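3,4-dihydroxybenzoate decarboxylase (Enterobacter cloacae, PDB 5NY5) probably catalyses the reversible, prenylated-FMN-dependent decarboxylation of 3,4-dihydroxybenzoate to catechol, and can carboxylate catechols at the para position. Local coordinates at residues P31-A36 and P138-P142; A44-V48 and V321-E326; F148-G152 and L317-V321. Residue numbers count along the deposited sequence, not the author numbering.

Interaction 1. Residues P31-A36 and P138-P142; sequences PNAELA and PTNTP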
# COMPACT_ATOMS: atom_id res chain seq x y z
N PRO A 31 12.02 34.84 -39.28
CA PRO A 31 12.62 33.64 -38.68
C PRO A 31 12.75 33.73 -37.17
O PRO A 31 12.96 32.70 -36.52
CB PRO A 31 14.00 33.57 -39.35
CG PRO A 31 14.28 34.97 -39.77
CD PRO A 31 12.96 35.55 -40.16
N ASN A 32 12.65 34.92 -36.60
CA ASN A 32 12.68 35.11 -35.15
C ASN A 32 11.27 34.91 -34.61
O ASN A 32 10.41 35.77 -34.78
CB ASN A 32 13.23 36.48 -34.80
CG ASN A 32 13.46 36.66 -33.31
OD1 ASN A 32 13.51 35.68 -32.56
ND2 ASN A 32 13.60 37.90 -32.88
N ALA A 33 11.03 33.74 -34.00
CA ALA A 33 9.79 33.41 -33.31
C ALA A 33 8.59 33.25 -34.24
O ALA A 33 7.89 32.23 -34.16
CB ALA A 33 9.47 34.46 -32.23
N GLU A 34 8.34 34.23 -35.10
CA GLU A 34 7.14 34.19 -35.93
C GLU A 34 7.08 32.92 -36.77
O GLU A 34 6.01 32.32 -36.92
CB GLU A 34 7.08 35.42 -36.84
CG GLU A 34 6.10 35.29 -37.99
CD GLU A 34 5.77 36.62 -38.65
OE1 GLU A 34 4.87 37.33 -38.15
OE2 GLU A 34 6.41 36.95 -39.66
N LEU A 35 8.22 32.49 -37.30
CA LEU A 35 8.25 31.28 -38.13
C LEU A 35 7.71 30.08 -37.38
O LEU A 35 6.80 29.39 -37.86
CB LEU A 35 9.68 31.03 -38.61
CG LEU A 35 9.90 29.91 -39.62
CD1 LEU A 35 8.74 29.87 -40.56
CD2 LEU A 35 11.19 30.12 -40.39
N ALA A 36 8.24 29.81 -36.18
CA ALA A 36 7.77 28.67 -35.41
C ALA A 36 6.33 28.87 -34.95
O ALA A 36 5.55 27.91 -34.92
CB ALA A 36 8.68 28.44 -34.20
N PRO A 138 16.40 29.92 -37.44
CA PRO A 138 15.22 30.41 -36.73
C PRO A 138 15.34 30.23 -35.23
O PRO A 138 16.14 29.43 -34.72
CB PRO A 138 14.08 29.56 -37.29
CG PRO A 138 14.73 28.51 -38.18
CD PRO A 138 16.20 28.55 -37.93
N THR A 139 14.53 30.99 -34.51
CA THR A 139 14.33 30.82 -33.08
C THR A 139 12.92 30.31 -32.86
O THR A 139 11.97 30.86 -33.41
CB THR A 139 14.54 32.14 -32.32
OG1 THR A 139 13.49 33.05 -32.65
CG2 THR A 139 15.87 32.76 -32.70
N ASN A 140 12.79 29.25 -32.06
CA ASN A 140 11.48 28.65 -31.85
C ASN A 140 10.59 29.52 -30.96
O ASN A 140 9.41 29.70 -31.26
CB ASN A 140 11.63 27.25 -31.26
CG ASN A 140 11.72 26.18 -32.33
OD1 ASN A 140 10.76 25.46 -32.59
ND2 ASN A 140 12.88 26.08 -32.97
N THR A 141 11.14 30.06 -29.88
CA THR A 141 10.41 30.91 -28.97
C THR A 141 11.21 32.17 -28.71
O THR A 141 12.43 32.18 -28.85
CB THR A 141 10.11 30.21 -27.63
OG1 THR A 141 11.34 30.01 -26.92
CG2 THR A 141 9.42 28.88 -27.86
N PRO A 142 10.54 33.27 -28.31
CA PRO A 142 11.28 34.49 -27.97
C PRO A 142 12.25 34.34 -26.80
O PRO A 142 13.10 35.21 -26.63
CB PRO A 142 10.16 35.49 -27.63
CG PRO A 142 8.97 34.98 -28.37
CD PRO A 142 9.09 33.49 -28.36
O HOH W 1 7.53 31.42 -31.18

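Interaction 2. Residues A44-V48 and V321-E326; sequences AGGTV and VGPGEE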
# COMPACT_ATOMS: atom_id res chain seq x y z
N ALA A 44 3.27 21.40 -36.24
CA ALA A 44 4.23 21.08 -35.19
C ALA A 44 3.87 19.77 -34.49
O ALA A 44 4.68 18.85 -34.41
CB ALA A 44 4.30 22.23 -34.18
N GLY A 45 2.64 19.68 -33.98
CA GLY A 45 2.16 18.46 -33.36
C GLY A 45 2.95 18.09 -32.11
O GLY A 45 3.58 18.93 -31.46
N GLY A 46 2.89 16.81 -31.77
CA GLY A 46 3.64 16.31 -30.64
C GLY A 46 3.19 16.93 -29.33
O GLY A 46 1.99 17.15 -29.10
N THR A 47 4.16 17.24 -28.47
CA THR A 47 3.88 17.79 -27.16
C THR A 47 3.78 19.31 -27.16
O THR A 47 3.76 19.92 -26.09
CB THR A 47 4.96 17.35 -26.17
OG1 THR A 47 6.25 17.81 -26.61
CG2 THR A 47 4.99 15.83 -26.07
N VAL A 48 3.71 19.94 -28.34
CA VAL A 48 3.52 21.38 -28.41
C VAL A 48 2.17 21.74 -27.82
O VAL A 48 1.19 21.01 -27.97
CB VAL A 48 3.65 21.86 -29.87
CG1 VAL A 48 3.37 23.34 -29.98
CG2 VAL A 48 5.03 21.54 -30.39
N VAL A 321 10.32 22.26 -35.74
CA VAL A 321 9.59 23.15 -34.84
C VAL A 321 8.92 22.29 -33.78
O VAL A 321 8.32 21.26 -34.10
CB VAL A 321 8.54 23.99 -35.59
CG1 VAL A 321 7.67 24.76 -34.62
CG2 VAL A 321 9.22 24.95 -36.56
N GLY A 322 9.04 22.70 -32.52
CA GLY A 322 8.35 22.00 -31.45
C GLY A 322 9.19 21.59 -30.26
O GLY A 322 9.11 22.23 -29.21
N PRO A 323 10.00 20.53 -30.39
CA PRO A 323 10.26 19.74 -31.60
C PRO A 323 9.11 18.84 -32.03
O PRO A 323 9.19 18.26 -33.11
CB PRO A 323 11.47 18.90 -31.20
CG PRO A 323 11.34 18.73 -29.74
CD PRO A 323 10.76 20.02 -29.24
N GLY A 324 8.07 18.72 -31.21
CA GLY A 324 6.80 18.19 -31.66
C GLY A 324 6.89 16.80 -32.24
O GLY A 324 7.74 16.00 -31.86
N GLU A 325 6.01 16.52 -33.20
CA GLU A 325 5.95 15.19 -33.81
C GLU A 325 7.23 14.85 -34.56
O GLU A 325 7.56 13.67 -34.72
CB GLU A 325 4.75 15.11 -34.76
CG GLU A 325 4.44 13.72 -35.25
CD GLU A 325 3.70 12.90 -34.22
OE1 GLU A 325 3.20 13.50 -33.24
OE2 GLU A 325 3.63 11.67 -34.37
N GLU A 326 7.96 15.86 -35.04
CA GLU A 326 9.21 15.59 -35.73
C GLU A 326 10.20 14.87 -34.82
O GLU A 326 10.90 13.95 -35.26
CB GLU A 326 9.81 16.89 -36.26
CG GLU A 326 10.89 16.70 -37.30
CD GLU A 326 10.79 17.69 -38.44
OE1 GLU A 326 10.19 18.77 -38.24
OE2 GLU A 326 11.30 17.38 -39.54
O HOH W 2 6.18 15.11 -29.08
O HOH W 3 7.61 19.57 -28.63

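Interaction 3. Residues F148-G152 and L317-V321; sequences FFCLG and LQTLV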
# COMPACT_ATOMS: atom_id res chain seq x y z
N PHE A 148 18.94 28.73 -33.73
CA PHE A 148 19.26 27.32 -33.57
C PHE A 148 19.17 26.59 -34.90
O PHE A 148 18.26 26.83 -35.69
CB PHE A 148 18.31 26.64 -32.57
CG PHE A 148 18.87 26.50 -31.18
CD1 PHE A 148 19.73 25.46 -30.88
CD2 PHE A 148 18.51 27.38 -30.18
CE1 PHE A 148 20.24 25.32 -29.60
CE2 PHE A 148 19.01 27.24 -28.90
CZ PHE A 148 19.88 26.21 -28.61
N PHE A 149 20.13 25.70 -35.13
CA PHE A 149 20.00 24.63 -36.11
C PHE A 149 19.68 23.35 -35.34
O PHE A 149 20.40 23.01 -34.40
CB PHE A 149 21.27 24.44 -36.93
CG PHE A 149 21.70 25.67 -37.69
CD1 PHE A 149 21.08 26.02 -38.87
CD2 PHE A 149 22.74 26.45 -37.22
CE1 PHE A 149 21.48 27.14 -39.57
CE2 PHE A 149 23.14 27.58 -37.91
CZ PHE A 149 22.51 27.92 -39.09
N CYS A 150 18.61 22.67 -35.72
CA CYS A 150 18.12 21.54 -34.94
C CYS A 150 18.27 20.19 -35.63
O CYS A 150 18.02 19.17 -34.99
CB CYS A 150 16.65 21.76 -34.57
SG CYS A 150 16.37 23.22 -33.55
N LEU A 151 18.67 20.16 -36.89
CA LEU A 151 18.83 18.91 -37.63
C LEU A 151 20.19 18.86 -38.31
O LEU A 151 20.30 18.61 -39.51
CB LEU A 151 17.69 18.73 -38.63
CG LEU A 151 16.31 18.49 -38.00
CD1 LEU A 151 15.23 18.44 -39.07
CD2 LEU A 151 16.32 17.22 -37.17
N GLY A 152 21.24 19.12 -37.54
CA GLY A 152 22.59 19.02 -38.06
C GLY A 152 23.16 17.62 -37.92
O GLY A 152 23.46 17.18 -36.80
N LEU A 317 17.13 25.45 -46.22
CA LEU A 317 17.48 25.31 -44.81
C LEU A 317 16.41 24.47 -44.13
O LEU A 317 15.26 24.90 -44.01
CB LEU A 317 17.62 26.68 -44.14
CG LEU A 317 18.02 26.66 -42.67
CD1 LEU A 317 19.26 25.80 -42.48
CD2 LEU A 317 18.27 28.06 -42.16
N GLN A 318 16.78 23.27 -43.70
CA GLN A 318 15.85 22.35 -43.04
C GLN A 318 16.09 22.36 -41.54
O GLN A 318 17.23 22.28 -41.08
CB GLN A 318 16.01 20.93 -43.59
CG GLN A 318 15.11 19.91 -42.91
CD GLN A 318 15.25 18.52 -43.50
OE1 GLN A 318 16.21 18.23 -44.22
NE2 GLN A 318 14.30 17.66 -43.20
N THR A 319 15.00 22.45 -40.78
CA THR A 319 15.04 22.35 -39.33
C THR A 319 13.69 21.81 -38.87
O THR A 319 12.88 21.34 -39.67
CB THR A 319 15.38 23.71 -38.70
OG1 THR A 319 15.57 23.55 -37.29
CG2 THR A 319 14.28 24.72 -38.95
N LEU A 320 13.44 21.86 -37.56
CA LEU A 320 12.18 21.39 -37.00
C LEU A 320 11.57 22.48 -36.13
O LEU A 320 12.21 23.49 -35.81
CB LEU A 320 12.37 20.10 -36.19
CG LEU A 320 13.48 19.99 -35.14
CD1 LEU A 320 13.18 20.79 -33.89
CD2 LEU A 320 13.73 18.53 -34.79
N VAL A 321 10.32 22.26 -35.74
CA VAL A 321 9.59 23.15 -34.84
C VAL A 321 8.92 22.29 -33.78
O VAL A 321 8.32 21.26 -34.10
CB VAL A 321 8.54 23.99 -35.59
CG1 VAL A 321 7.67 24.76 -34.62
CG2 VAL A 321 9.22 24.95 -36.56

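Interaction 1. Residues P31-A36 and P138-P142
The side chain of T139 lies across the backbone bend at N32 and A33, just ahead of helix 34-42, where the N-terminal part of the UbiD fold meets the flavin-binding part. The two loops form a single isolated beta bridge, N32 to T139, with the hydrogen-bond pattern of a parallel pair. T139 N donates to P31 O over 3.1 Å, and A33 N returns a bond to T139 O, also 3.1 Å long. Because both bonds converge on T139, this residue is clasped by the residues before and after N32. Its hydroxyl adds to the grip: T139 OG1 donates to N32 OD1 at 2.6 Å and accepts a weak bond from A33 N at 2.9 Å.

A33 occupies the N-cap position with a positive phi of 69°. Together with the 2.6 Å bond from E34 N to N32 O, this makes a classic gamma turn that swings the chain from the bridge into the helix. L35 and A36, in the first turn, direct their CA-to-CB bonds toward the opposing loop. L35 CD2 comes within 4.3 Å of P138 CB, and A36 CB sits 3.3 Å from N140 O. At the exposed end, A33 CB rests on P142 CG at 3.9 Å.

M479 and P477 of a second subunit pack on A33 and P142, so the junction borders the subunit interface. The CA-to-CB bond of N140 points away from 31-36, but OD1 still lies 4.0 Å from A36 CB and hydrogen-bonds to G322 N. A water joins the backbones, donating to A33 O at 3.1 Å and to N140 O at 2.5 Å.

Interaction 2. Residues A44-V48 and V321-E326
This is a buried backbone-to-backbone contact, made largely by glycines, between the loop following helix 34-42 and the turn leading into the long helix 324-346. One direct hydrogen bond fastens it: E325 N donates to A44 O at 2.9 Å with a nearly straight N-H...O angle of 160°. Beside it, G324 CA makes a CA-H...O contact of 3.5 Å with the same A44 O and lies 3.3 Å from G45 O.

Such closeness depends on missing side chains. The CA atoms of G46 and G324 are only 3.8 Å apart, and a CB on G46 would collide with G324 C and E325 N, while one on G324 would strike A44 O and G45 O. Both have positive phi as well. G45 to V48 form a type II' beta turn, closed by V48 N to G45 O at 3.3 Å, and G46 holds the first of its two central positions, a favoured place for glycine. In the other segment, the peptide bond before P323 is cis, just ahead of G324, the residue that faces G46. In UbiD-family enzymes a long helix of this kind links the flavin-binding domain to the C-terminal domain, so the glycine turn sits against the root of that connection.

V48 CG2 fits over G322 CA at 3.5 Å, and A44 CB meets V321 CG1 at 4.2 Å. The acidic side chains look elsewhere: E325 bonds to T358 and E326 to H76. R475 of a second subunit bonds to T47 O, while T47 OG1, besides its bond to F290 O, accepts at 3.0 Å from a water that G324 N reaches at 2.8 Å.

Interaction 3. Residues F148-G152 and L317-V321
L151 is the chief bump of this contact, its isobutyl group lodged in a hollow formed by Q318, T319 and L320. L151 CD1 presses on the backbone at T319 C, 3.7 Å away, and reaches Q318 CG at 4.1 Å; L151 CD2 meets L320 CD2 at 3.8 Å. The fit buries 83 Å² of L151, more than for any other residue here.

Next to it, C150 fills a smaller notch. Its CB touches T319 OG1 at 3.4 Å and L320 CD1 at 3.7 Å, so L320, whose branched end turns inward, bears on both C150 and L151. These two neighbours both aim their CA-to-CB bonds toward the opposing segment, which a regular strand would not permit; the psi values of -7° and 52° at C150 and L151 reflect the local distortion. At the other end of the contact, F149 brings the edge of its ring to L317, with CE1 3.9 Å from CD1 of that leucine.

No hydrogen bond joins the segments, since the strands do not run side by side: their axes cross at 84° and approach to 6.1 Å. Each finds its backbone partners in its own sheet, F149 with L172 and L317 with R70 and L72. E326 and L330 of helix 324-346 also pack on L151. The side chains of L151 and C150 lie about 5 Å from those of I169 and R171, prenylated-FMN-binding residues on the adjacent strand. Near-perpendicular, leucine-rich packing thus backs the flavin site on the split beta-barrel characteristic of the UbiD flavin-binding domain.

In the fold
Interactions 2 and 3 lie in the interior, each with its centre about 11 Å from the centre of the chain, whereas interaction 1, about 20 Å out, is still mostly buried but has an exposed rim at N32 and P142. Interactions 1 and 2 both tie the region of helix 34-42 to the flavin-binding part and reach a second subunit, relying on backbone hydrogen bonds and waters. Interaction 3 joins two sheets through apolar side chains without any hydrogen bond. V321 belongs to both 2 and 3, which share the continuous run from strand 316-319 into helix 324-346. N140 OD1 to G322 N probably bonds interaction 1 to 2, and P138 O to F148 N likewise connects 1 with 3.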